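Local coordinates for alpha-fucosidase (Bifidobacterium bifidum, PDB 2EAB), which probably hydrolyses alpha-1,2-linked L-fucose residues, this chain being the catalytic part of a longer protein that is probably held in a membrane, at residues 333-337 with 812-817; 528-532 with 593-597; 730-734 with 778-784; 821-826 with 838-843. All coordinates share one frame; numbering follows the deposited sequence.

Contact 1 (333-337 with 812-817); sequences RVKID and GSVSGL
Lys335 and Asp337 face Ser815 and Ser813 in an antiparallel sheet, an edge strand of which, 335-337, comes from the catalytic region and pairs with strand 812-819 of the C-terminal beta domain. Both are hydrogen-bonded pairs, with the non-hydrogen-bonded pair Ile336-Val814 between them; the straightest bond runs from Asp337 N to Ser813 O (2.8 Å, 177°). Val814 holds CG1 between its backbone N and carbonyl carbon (chi1 66°), which swings CG2 across the strand gap to 3.4 Å from Lys335 O and 4.2 Å from Ile336 CB. Ile336 and Val814 share one face and both touch Leu780 of helix 767-780. Val334, just ahead of the strand, splits its two methyls: CG2 approaches Gly816 O at 3.5 Å, while CG1 meets the Leu817 branch CD2 at 4.1 Å, beside Tyr376. On the other face, Lys335 CB passes 3.5 Å from Ser815 OG before the chain bends at chi2 and carries NZ away to a salt bridge with Asp332. Asp337 likewise turns its OD1 to Gly339 N. Gly816 and Leu817 both face Val825 in a G1 beta bulge; the backbone angles of Gly816 call for glycine, and a CB would collide with Arg333 O. One water spans this end, 2.8 Å from Arg333 O, to which it donates, and 2.7 Å from Ser815 OG.

Contact 2 (528-532 with 593-597); sequences LDRVY and AAKAK
Leu528 and Tyr532, one helical turn apart, both set CG anti to the backbone N (chi1 176° and 174°) and so reach the last turn of helix 577-596, while Lys597 bends at chi3 and again at chi4 to fold its chain back between them and Asp529. The helices belong to the catalytic domain, an (alpha/alpha)6 barrel in this family. The two branches of Leu528 divide: CD2 lies 3.8 Å from Ala596 CB and 3.7 Å from Lys597 CG, and CD1 rests near the carbonyl of Ala593. Leucine and lysine run past each other in opposite directions. The Tyr532 ring receives Ala593 CB at its edge, 4.0 Å from CD1, and its CE1 lies 3.8 Å from Ala594 CB. Lys597 slants against the same ring, with CD 3.6 Å from Tyr532 CG; this is contact by the aliphatic part of the lysine. Beyond it, Lys597 NZ forms a salt bridge with Asp529 OD1 at 2.8 Å, approaching from above the carboxylate plane (45° out of it). The tyrosine hydroxyl is held by Asp601, and Trp632 touches both Tyr532 and Ala594. Small alanines let the two helices come near, with CA atoms of Tyr532 and Ala593 5.5 Å apart. The contact is thus graded: Ala593, Ala594, Leu528 and the ring are buried, while Ala596 and the ion pair lie toward solvent. Lys597 serves both parts: its methylenes extend the apolar packing, and the aspartate probably balances the charge at its end.

Contact 3 (730-734 with 778-784); sequences NSWAR and EMLLQSN. With EDO (1,2-ethanediol), chain G.
Arg734, Glu778 and Ala733 carry this buried junction between the ends of helices 722-734 and 767-780, where the (alpha/alpha)6 barrel gives way to the C-terminal beta domain. Ala733 turns its CB onto Glu778 CB at 3.7 Å, a close approach of the two helices. Arg734 bends at chi2 (-70°), which carries NE to the glutamate, whose side chain it crosses obliquely: NE donates to Glu778 OE1 in a salt bridge of 2.9 Å, nearly straight at 172°. The carboxylate oxygen lies in the guanidinium plane, but the NE meets it from above the carboxylate plane. The amide of Asn784 stacks over one face of the guanidinium, the planes 19° apart and CG above its centre. NH1 also donates to Gly689 O and NH2 to Pro688 O. A 1,2-ethanediol, probably from the crystallisation liquor, donates from O1 to Glu778 OE2 (2.8 Å), and Asn784 lies about 4 Å, side chain to side chain, from Asp690, a calcium ligand in another structure of this protein, though none is bound there here. A leucine in place of Arg734 would probably leave Glu778 OE1 without its charged mate, the two loop carbonyls without their donors and the Asn784 amide without its stacking partner. Gln782 closes the junction: its NE2 donates to Glu778 O at 2.8 Å and to Ala733 O at 2.9 Å, the latter from well above the carbonyl plane.

Contact 4 (821-826 with 838-843); sequences GNFTVG and RLTSNK
Thr824 with Thr840 and Gly826 with Arg838 are the hydrogen-bonded pairs of an antiparallel beta hairpin of the C-terminal beta domain, its strand segments at 167°, with Phe823-Ser841 and Val825-Leu839 as the non-hydrogen-bonded pairs. Beyond the last pair Asn842 N still donates to Asn822 O at 2.9 Å. On the buried face Leu839 sets CG opposite its backbone N (chi1 -174°) and leans toward the other strand: CD1 fits between Phe823 CB at 3.7 Å and Val825 CG2 at 3.9 Å. The Phe823 ring, whose CD1 also meets Leu839, reaches Ser841 from the same side, CE1 lying 3.7 Å from OG, whose hydroxyl is hydrogen-bonded to Thr886. A water sits over one face of this ring, toward its rim; it donates to Gly821 O and accepts from Lys843 N, both at 3.0 Å, tying the ends of the segments together. On the opposite face Thr824 CB and Thr840 CB are 4.0 Å apart. Asn822, which with Phe823 forms a G1 beta bulge facing Ala819, lays its amide beside the lysine chain, ND2 3.6 Å from Lys843 CG, and donates from ND2 to Ser522 O. With an alanine in place of Asn822, the Ser522 carbonyl would probably lose this donor and the Lys843 methylenes the amide beside them. Around the hairpin, strand 812-819 pairs through Leu817 with Val825, strand 890-896 pairs on the far side through Tyr892 with Leu839, Ala847 and Val849 of strand 847-851 touch Leu839, and the Gly821 backbone bonds to Glu520 at the end of helix 507-520.

How the contacts relate
Contacts 1 and 4 belong to one antiparallel sheet: contact 1 adds an edge strand, contact 4 is a hairpin within it, and Leu817 O lies 2.7 Å from Val825 N where they join. Contact 3 is fully buried against that sheet, its Leu780 and Leu781 packing on Ile336, Val814, Leu817 and Val825. Contact 2 stands apart in the helical domain, its nearest atoms about 10 Å from contact 4 and about 15 Å from contact 1. Chemistry follows place: backbone bonds dominate the two partly buried strand contacts, a buried salt bridge with a stacked amide marks contact 3, and contact 2 pairs apolar helix packing with an ion pair toward solvent.

Contact 1 (333-337 with 812-817)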
# COMPACT_ATOMS: atom_id res chain seq x y z
N ARG A 333 11.48 -15.19 1.55
CA ARG A 333 10.53 -15.81 2.49
C ARG A 333 9.38 -16.52 1.79
O ARG A 333 8.85 -17.50 2.32
CB ARG A 333 9.95 -14.76 3.44
CG ARG A 333 10.95 -14.20 4.43
CD ARG A 333 10.33 -13.06 5.18
NE ARG A 333 11.25 -12.45 6.14
CZ ARG A 333 10.95 -11.40 6.90
NH1 ARG A 333 9.75 -10.84 6.83
NH2 ARG A 333 11.85 -10.92 7.74
N VAL A 334 9.01 -16.03 0.61
CA VAL A 334 7.91 -16.58 -0.15
C VAL A 334 8.43 -17.16 -1.46
O VAL A 334 9.21 -16.52 -2.16
CB VAL A 334 6.82 -15.50 -0.44
CG1 VAL A 334 5.75 -16.03 -1.39
CG2 VAL A 334 6.18 -15.03 0.86
N LYS A 335 7.99 -18.37 -1.76
CA LYS A 335 8.26 -18.99 -3.06
C LYS A 335 6.95 -19.45 -3.65
O LYS A 335 6.06 -19.89 -2.93
CB LYS A 335 9.23 -20.17 -2.91
CG LYS A 335 10.60 -19.79 -2.37
CD LYS A 335 11.39 -18.99 -3.40
CE LYS A 335 12.57 -18.28 -2.79
NZ LYS A 335 13.39 -17.61 -3.85
N ILE A 336 6.83 -19.34 -4.97
CA ILE A 336 5.61 -19.74 -5.66
C ILE A 336 5.96 -20.41 -6.98
O ILE A 336 6.74 -19.87 -7.78
CB ILE A 336 4.61 -18.56 -5.83
CG1 ILE A 336 3.29 -19.05 -6.43
CG2 ILE A 336 5.23 -17.40 -6.63
CD1 ILE A 336 2.15 -18.05 -6.34
N ASP A 337 5.41 -21.60 -7.19
CA ASP A 337 5.65 -22.36 -8.41
C ASP A 337 4.33 -22.75 -9.05
O ASP A 337 3.61 -23.61 -8.55
CB ASP A 337 6.49 -23.62 -8.13
CG ASP A 337 7.03 -24.28 -9.41
OD1 ASP A 337 6.66 -23.86 -10.53
OD2 ASP A 337 7.84 -25.22 -9.28
N GLY A 812 0.45 -26.83 -8.46
CA GLY A 812 1.42 -25.84 -8.05
C GLY A 812 1.78 -25.97 -6.59
O GLY A 812 1.34 -26.89 -5.90
N SER A 813 2.61 -25.04 -6.14
CA SER A 813 2.96 -24.95 -4.73
C SER A 813 3.28 -23.51 -4.38
O SER A 813 3.65 -22.70 -5.24
CB SER A 813 4.14 -25.87 -4.39
OG SER A 813 5.31 -25.46 -5.06
N VAL A 814 3.10 -23.20 -3.10
CA VAL A 814 3.48 -21.92 -2.54
C VAL A 814 4.02 -22.19 -1.13
O VAL A 814 3.57 -23.12 -0.46
CB VAL A 814 2.29 -20.92 -2.53
CG1 VAL A 814 1.17 -21.38 -1.59
CG2 VAL A 814 2.75 -19.50 -2.18
N SER A 815 4.99 -21.39 -0.71
CA SER A 815 5.53 -21.51 0.63
C SER A 815 5.77 -20.13 1.20
O SER A 815 6.10 -19.19 0.46
CB SER A 815 6.82 -22.34 0.64
OG SER A 815 7.83 -21.73 -0.14
N GLY A 816 5.59 -20.00 2.51
CA GLY A 816 5.96 -18.78 3.20
C GLY A 816 4.89 -17.72 3.37
O GLY A 816 5.19 -16.63 3.84
N LEU A 817 3.65 -18.02 2.98
CA LEU A 817 2.56 -17.09 3.26
C LEU A 817 2.28 -17.07 4.75
O LEU A 817 2.68 -17.99 5.47
CB LEU A 817 1.30 -17.47 2.48
CG LEU A 817 1.44 -17.54 0.96
CD1 LEU A 817 0.09 -17.81 0.32
CD2 LEU A 817 2.06 -16.26 0.38
O HOH W 1 9.25 -20.09 1.41
O HOH W 2 5.87 -27.02 -7.18

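Contact 2 (528-532 with 593-597)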
# COMPACT_ATOMS: atom_id res chain seq x y z
N LEU A 528 0.31 -4.80 20.01
CA LEU A 528 -1.00 -4.75 20.64
C LEU A 528 -1.22 -3.43 21.38
O LEU A 528 -2.27 -2.81 21.24
CB LEU A 528 -1.20 -5.93 21.60
CG LEU A 528 -2.49 -5.97 22.42
CD1 LEU A 528 -3.72 -5.95 21.53
CD2 LEU A 528 -2.47 -7.21 23.29
N ASP A 529 -0.24 -3.01 22.17
CA ASP A 529 -0.38 -1.77 22.94
C ASP A 529 -0.59 -0.56 22.03
O ASP A 529 -1.43 0.30 22.29
CB ASP A 529 0.81 -1.54 23.86
CG ASP A 529 0.79 -2.44 25.09
OD1 ASP A 529 -0.20 -3.19 25.28
OD2 ASP A 529 1.76 -2.38 25.87
N ARG A 530 0.18 -0.51 20.94
CA ARG A 530 0.11 0.61 19.99
C ARG A 530 -1.21 0.64 19.23
O ARG A 530 -1.81 1.70 19.07
CB ARG A 530 1.28 0.56 19.01
CG ARG A 530 2.61 0.83 19.67
CD ARG A 530 3.74 0.51 18.74
NE ARG A 530 3.89 1.51 17.68
CZ ARG A 530 4.65 1.34 16.60
NH1 ARG A 530 5.32 0.21 16.42
NH2 ARG A 530 4.74 2.30 15.69
N VAL A 531 -1.67 -0.52 18.77
CA VAL A 531 -2.90 -0.56 17.99
C VAL A 531 -4.11 -0.32 18.90
O VAL A 531 -5.07 0.33 18.50
CB VAL A 531 -3.05 -1.85 17.13
CG1 VAL A 531 -1.82 -2.06 16.26
CG2 VAL A 531 -3.31 -3.08 17.98
N TYR A 532 -4.04 -0.84 20.12
CA TYR A 532 -5.10 -0.58 21.09
C TYR A 532 -5.24 0.92 21.37
O TYR A 532 -6.36 1.44 21.39
CB TYR A 532 -4.91 -1.36 22.39
CG TYR A 532 -5.93 -0.96 23.43
CD1 TYR A 532 -7.27 -1.34 23.30
CD2 TYR A 532 -5.58 -0.19 24.54
CE1 TYR A 532 -8.22 -0.97 24.23
CE2 TYR A 532 -6.54 0.19 25.49
CZ TYR A 532 -7.85 -0.21 25.32
OH TYR A 532 -8.81 0.15 26.23
N ALA A 593 -8.90 -5.96 20.40
CA ALA A 593 -7.68 -5.42 21.01
C ALA A 593 -7.84 -5.28 22.52
O ALA A 593 -6.95 -5.66 23.30
CB ALA A 593 -7.32 -4.08 20.38
N ALA A 594 -8.99 -4.75 22.94
CA ALA A 594 -9.31 -4.62 24.36
C ALA A 594 -9.31 -5.97 25.06
O ALA A 594 -8.68 -6.13 26.10
CB ALA A 594 -10.65 -3.93 24.54
N LYS A 595 -9.99 -6.95 24.46
CA LYS A 595 -10.07 -8.29 25.03
C LYS A 595 -8.69 -8.92 25.20
O LYS A 595 -8.42 -9.58 26.22
CB LYS A 595 -10.97 -9.19 24.19
CG LYS A 595 -12.45 -8.90 24.38
CD LYS A 595 -13.32 -9.81 23.53
CE LYS A 595 -14.79 -9.61 23.85
NZ LYS A 595 -15.14 -9.95 25.26
N ALA A 596 -7.81 -8.70 24.23
CA ALA A 596 -6.46 -9.25 24.26
C ALA A 596 -5.64 -8.68 25.42
O ALA A 596 -4.65 -9.28 25.86
CB ALA A 596 -5.75 -9.00 22.94
N LYS A 597 -6.05 -7.51 25.91
CA LYS A 597 -5.41 -6.86 27.05
C LYS A 597 -6.16 -7.07 28.36
O LYS A 597 -5.74 -6.57 29.41
CB LYS A 597 -5.26 -5.36 26.77
CG LYS A 597 -4.26 -5.04 25.67
CD LYS A 597 -4.23 -3.56 25.33
CE LYS A 597 -3.76 -2.69 26.49
NZ LYS A 597 -2.40 -3.04 27.00

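Contact 3 (730-734 with 778-784)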
# COMPACT_ATOMS: atom_id res chain seq x y z
N ASN A 730 -9.21 -8.70 -5.17
CA ASN A 730 -9.29 -9.10 -3.77
C ASN A 730 -10.71 -9.41 -3.32
O ASN A 730 -10.94 -10.37 -2.57
CB ASN A 730 -8.66 -8.04 -2.87
CG ASN A 730 -7.14 -8.10 -2.90
OD1 ASN A 730 -6.52 -8.83 -2.12
ND2 ASN A 730 -6.54 -7.34 -3.81
N SER A 731 -11.67 -8.62 -3.80
CA SER A 731 -13.08 -8.81 -3.45
C SER A 731 -13.59 -10.14 -3.99
O SER A 731 -14.21 -10.92 -3.27
CB SER A 731 -13.92 -7.66 -3.99
OG SER A 731 -13.52 -6.43 -3.43
N TRP A 732 -13.31 -10.41 -5.26
CA TRP A 732 -13.71 -11.67 -5.85
C TRP A 732 -13.02 -12.87 -5.19
O TRP A 732 -13.64 -13.91 -5.03
CB TRP A 732 -13.51 -11.66 -7.36
CG TRP A 732 -14.67 -11.04 -8.10
CD1 TRP A 732 -14.75 -9.76 -8.58
CD2 TRP A 732 -15.91 -11.67 -8.44
NE1 TRP A 732 -15.96 -9.56 -9.20
CE2 TRP A 732 -16.69 -10.72 -9.13
CE3 TRP A 732 -16.43 -12.95 -8.22
CZ2 TRP A 732 -17.98 -11.01 -9.61
CZ3 TRP A 732 -17.71 -13.24 -8.70
CH2 TRP A 732 -18.47 -12.27 -9.39
N ALA A 733 -11.77 -12.72 -4.77
CA ALA A 733 -11.08 -13.82 -4.09
C ALA A 733 -11.85 -14.25 -2.84
O ALA A 733 -11.99 -15.45 -2.56
CB ALA A 733 -9.66 -13.45 -3.73
N ARG A 734 -12.37 -13.28 -2.09
CA ARG A 734 -13.10 -13.55 -0.86
C ARG A 734 -14.41 -14.32 -1.09
O ARG A 734 -14.93 -14.94 -0.16
CB ARG A 734 -13.39 -12.24 -0.12
CG ARG A 734 -12.14 -11.56 0.47
CD ARG A 734 -11.57 -12.33 1.66
NE ARG A 734 -10.51 -11.65 2.40
CZ ARG A 734 -10.72 -10.67 3.29
NH1 ARG A 734 -11.95 -10.22 3.50
NH2 ARG A 734 -9.70 -10.14 3.95
N GLU A 778 -4.82 -14.00 -1.43
CA GLU A 778 -6.18 -14.32 -1.01
C GLU A 778 -6.77 -15.50 -1.79
O GLU A 778 -7.64 -16.20 -1.27
CB GLU A 778 -7.10 -13.10 -1.08
CG GLU A 778 -6.69 -11.93 -0.18
CD GLU A 778 -6.82 -12.21 1.32
OE1 GLU A 778 -7.90 -12.65 1.77
OE2 GLU A 778 -5.84 -11.94 2.05
N MET A 779 -6.31 -15.73 -3.02
CA MET A 779 -6.73 -16.92 -3.75
C MET A 779 -6.21 -18.20 -3.12
O MET A 779 -6.90 -19.22 -3.10
CB MET A 779 -6.30 -16.85 -5.21
CG MET A 779 -7.18 -15.95 -6.06
SD MET A 779 -6.95 -16.19 -7.82
CE MET A 779 -5.57 -15.07 -7.98
N LEU A 780 -4.99 -18.13 -2.59
CA LEU A 780 -4.30 -19.31 -2.08
C LEU A 780 -4.48 -19.52 -0.58
O LEU A 780 -4.33 -20.65 -0.10
CB LEU A 780 -2.81 -19.25 -2.44
CG LEU A 780 -2.50 -19.05 -3.92
CD1 LEU A 780 -1.00 -18.96 -4.12
CD2 LEU A 780 -3.10 -20.15 -4.79
N LEU A 781 -4.80 -18.45 0.13
CA LEU A 781 -4.90 -18.48 1.59
C LEU A 781 -5.80 -17.36 2.07
O LEU A 781 -5.58 -16.20 1.72
CB LEU A 781 -3.51 -18.33 2.22
CG LEU A 781 -3.47 -18.15 3.74
CD1 LEU A 781 -3.94 -19.41 4.46
CD2 LEU A 781 -2.09 -17.76 4.20
N GLN A 782 -6.80 -17.70 2.87
CA GLN A 782 -7.57 -16.69 3.59
C GLN A 782 -7.53 -17.02 5.07
O GLN A 782 -7.37 -18.19 5.45
CB GLN A 782 -9.00 -16.60 3.07
CG GLN A 782 -9.07 -15.83 1.75
CD GLN A 782 -10.37 -16.01 0.98
OE1 GLN A 782 -11.44 -16.17 1.57
NE2 GLN A 782 -10.27 -15.98 -0.35
N SER A 783 -7.66 -16.00 5.92
CA SER A 783 -7.61 -16.23 7.35
C SER A 783 -8.42 -15.21 8.15
O SER A 783 -8.18 -15.02 9.34
CB SER A 783 -6.16 -16.30 7.86
OG SER A 783 -5.47 -15.07 7.66
N ASN A 784 -9.39 -14.58 7.49
CA ASN A 784 -10.16 -13.49 8.10
C ASN A 784 -11.53 -13.89 8.61
O ASN A 784 -12.19 -13.09 9.28
CB ASN A 784 -10.36 -12.36 7.10
CG ASN A 784 -11.31 -12.74 5.99
OD1 ASN A 784 -11.01 -13.64 5.20
ND2 ASN A 784 -12.46 -12.09 5.93
C1 EDO G . -7.03 -8.85 3.52
O1 EDO G . -7.21 -10.32 3.86
C2 EDO G . -5.47 -8.58 3.57
O2 EDO G . -5.02 -8.94 4.90
O HOH W 3 -13.62 -17.44 0.39

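Contact 4 (821-826 with 838-843)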
# COMPACT_ATOMS: atom_id res chain seq x y z
N GLY A 821 -3.12 -15.10 13.35
CA GLY A 821 -2.71 -15.98 14.45
C GLY A 821 -1.23 -16.30 14.41
O GLY A 821 -0.69 -16.90 15.35
N ASN A 822 -0.57 -15.87 13.33
CA ASN A 822 0.86 -16.05 13.11
C ASN A 822 1.23 -17.50 12.83
O ASN A 822 1.93 -18.16 13.62
CB ASN A 822 1.71 -15.44 14.23
CG ASN A 822 3.12 -15.11 13.77
OD1 ASN A 822 3.54 -15.53 12.69
ND2 ASN A 822 3.85 -14.37 14.58
N PHE A 823 0.74 -17.97 11.69
CA PHE A 823 1.12 -19.27 11.15
C PHE A 823 1.74 -19.04 9.78
O PHE A 823 1.19 -18.29 8.96
CB PHE A 823 -0.10 -20.17 10.96
CG PHE A 823 -0.85 -20.47 12.22
CD1 PHE A 823 -0.59 -21.62 12.95
CD2 PHE A 823 -1.86 -19.61 12.66
CE1 PHE A 823 -1.29 -21.91 14.11
CE2 PHE A 823 -2.57 -19.89 13.83
CZ PHE A 823 -2.29 -21.04 14.55
N THR A 824 2.87 -19.69 9.51
CA THR A 824 3.44 -19.67 8.16
C THR A 824 2.87 -20.86 7.40
O THR A 824 2.78 -21.97 7.95
CB THR A 824 4.97 -19.69 8.19
OG1 THR A 824 5.42 -18.64 9.05
CG2 THR A 824 5.56 -19.47 6.80
N VAL A 825 2.46 -20.62 6.16
CA VAL A 825 1.68 -21.58 5.40
C VAL A 825 2.35 -21.90 4.07
O VAL A 825 2.69 -21.00 3.30
CB VAL A 825 0.25 -21.06 5.11
CG1 VAL A 825 -0.54 -22.07 4.30
CG2 VAL A 825 -0.48 -20.73 6.41
N GLY A 826 2.54 -23.19 3.82
CA GLY A 826 2.91 -23.69 2.51
C GLY A 826 1.87 -24.70 2.08
O GLY A 826 1.31 -25.41 2.92
N ARG A 838 1.76 -27.37 4.86
CA ARG A 838 2.75 -27.22 5.92
C ARG A 838 2.40 -25.98 6.72
O ARG A 838 2.40 -24.87 6.19
CB ARG A 838 4.16 -27.14 5.33
CG ARG A 838 4.59 -28.41 4.60
CD ARG A 838 6.03 -28.36 4.10
NE ARG A 838 6.99 -28.12 5.18
CZ ARG A 838 7.50 -29.06 5.97
NH1 ARG A 838 7.16 -30.34 5.82
NH2 ARG A 838 8.37 -28.72 6.92
N LEU A 839 2.07 -26.19 7.99
CA LEU A 839 1.61 -25.13 8.86
C LEU A 839 2.60 -24.94 10.00
O LEU A 839 2.70 -25.79 10.89
CB LEU A 839 0.22 -25.47 9.41
CG LEU A 839 -0.48 -24.38 10.22
CD1 LEU A 839 -1.11 -23.34 9.30
CD2 LEU A 839 -1.53 -24.99 11.15
N THR A 840 3.35 -23.85 9.95
CA THR A 840 4.30 -23.55 11.01
C THR A 840 3.62 -22.63 12.01
O THR A 840 3.25 -21.50 11.68
CB THR A 840 5.56 -22.87 10.47
OG1 THR A 840 6.13 -23.66 9.42
CG2 THR A 840 6.59 -22.68 11.58
N SER A 841 3.45 -23.10 13.24
CA SER A 841 2.86 -22.27 14.28
C SER A 841 3.95 -21.41 14.89
O SER A 841 4.87 -21.92 15.53
CB SER A 841 2.22 -23.12 15.36
OG SER A 841 1.64 -22.28 16.34
N ASN A 842 3.87 -20.09 14.69
CA ASN A 842 4.90 -19.19 15.21
C ASN A 842 4.63 -18.70 16.63
O ASN A 842 5.56 -18.25 17.32
CB ASN A 842 5.12 -18.02 14.25
CG ASN A 842 5.47 -18.47 12.85
OD1 ASN A 842 4.88 -18.02 11.86
ND2 ASN A 842 6.42 -19.38 12.75
N LYS A 843 3.38 -18.81 17.07
CA LYS A 843 2.99 -18.32 18.39
C LYS A 843 2.28 -19.35 19.27
O LYS A 843 1.92 -19.04 20.40
CB LYS A 843 2.14 -17.05 18.27
CG LYS A 843 2.88 -15.83 17.70
CD LYS A 843 3.96 -15.29 18.63
CE LYS A 843 3.37 -14.38 19.69
NZ LYS A 843 4.42 -13.60 20.39
O HOH W 4 0.54 -19.43 16.25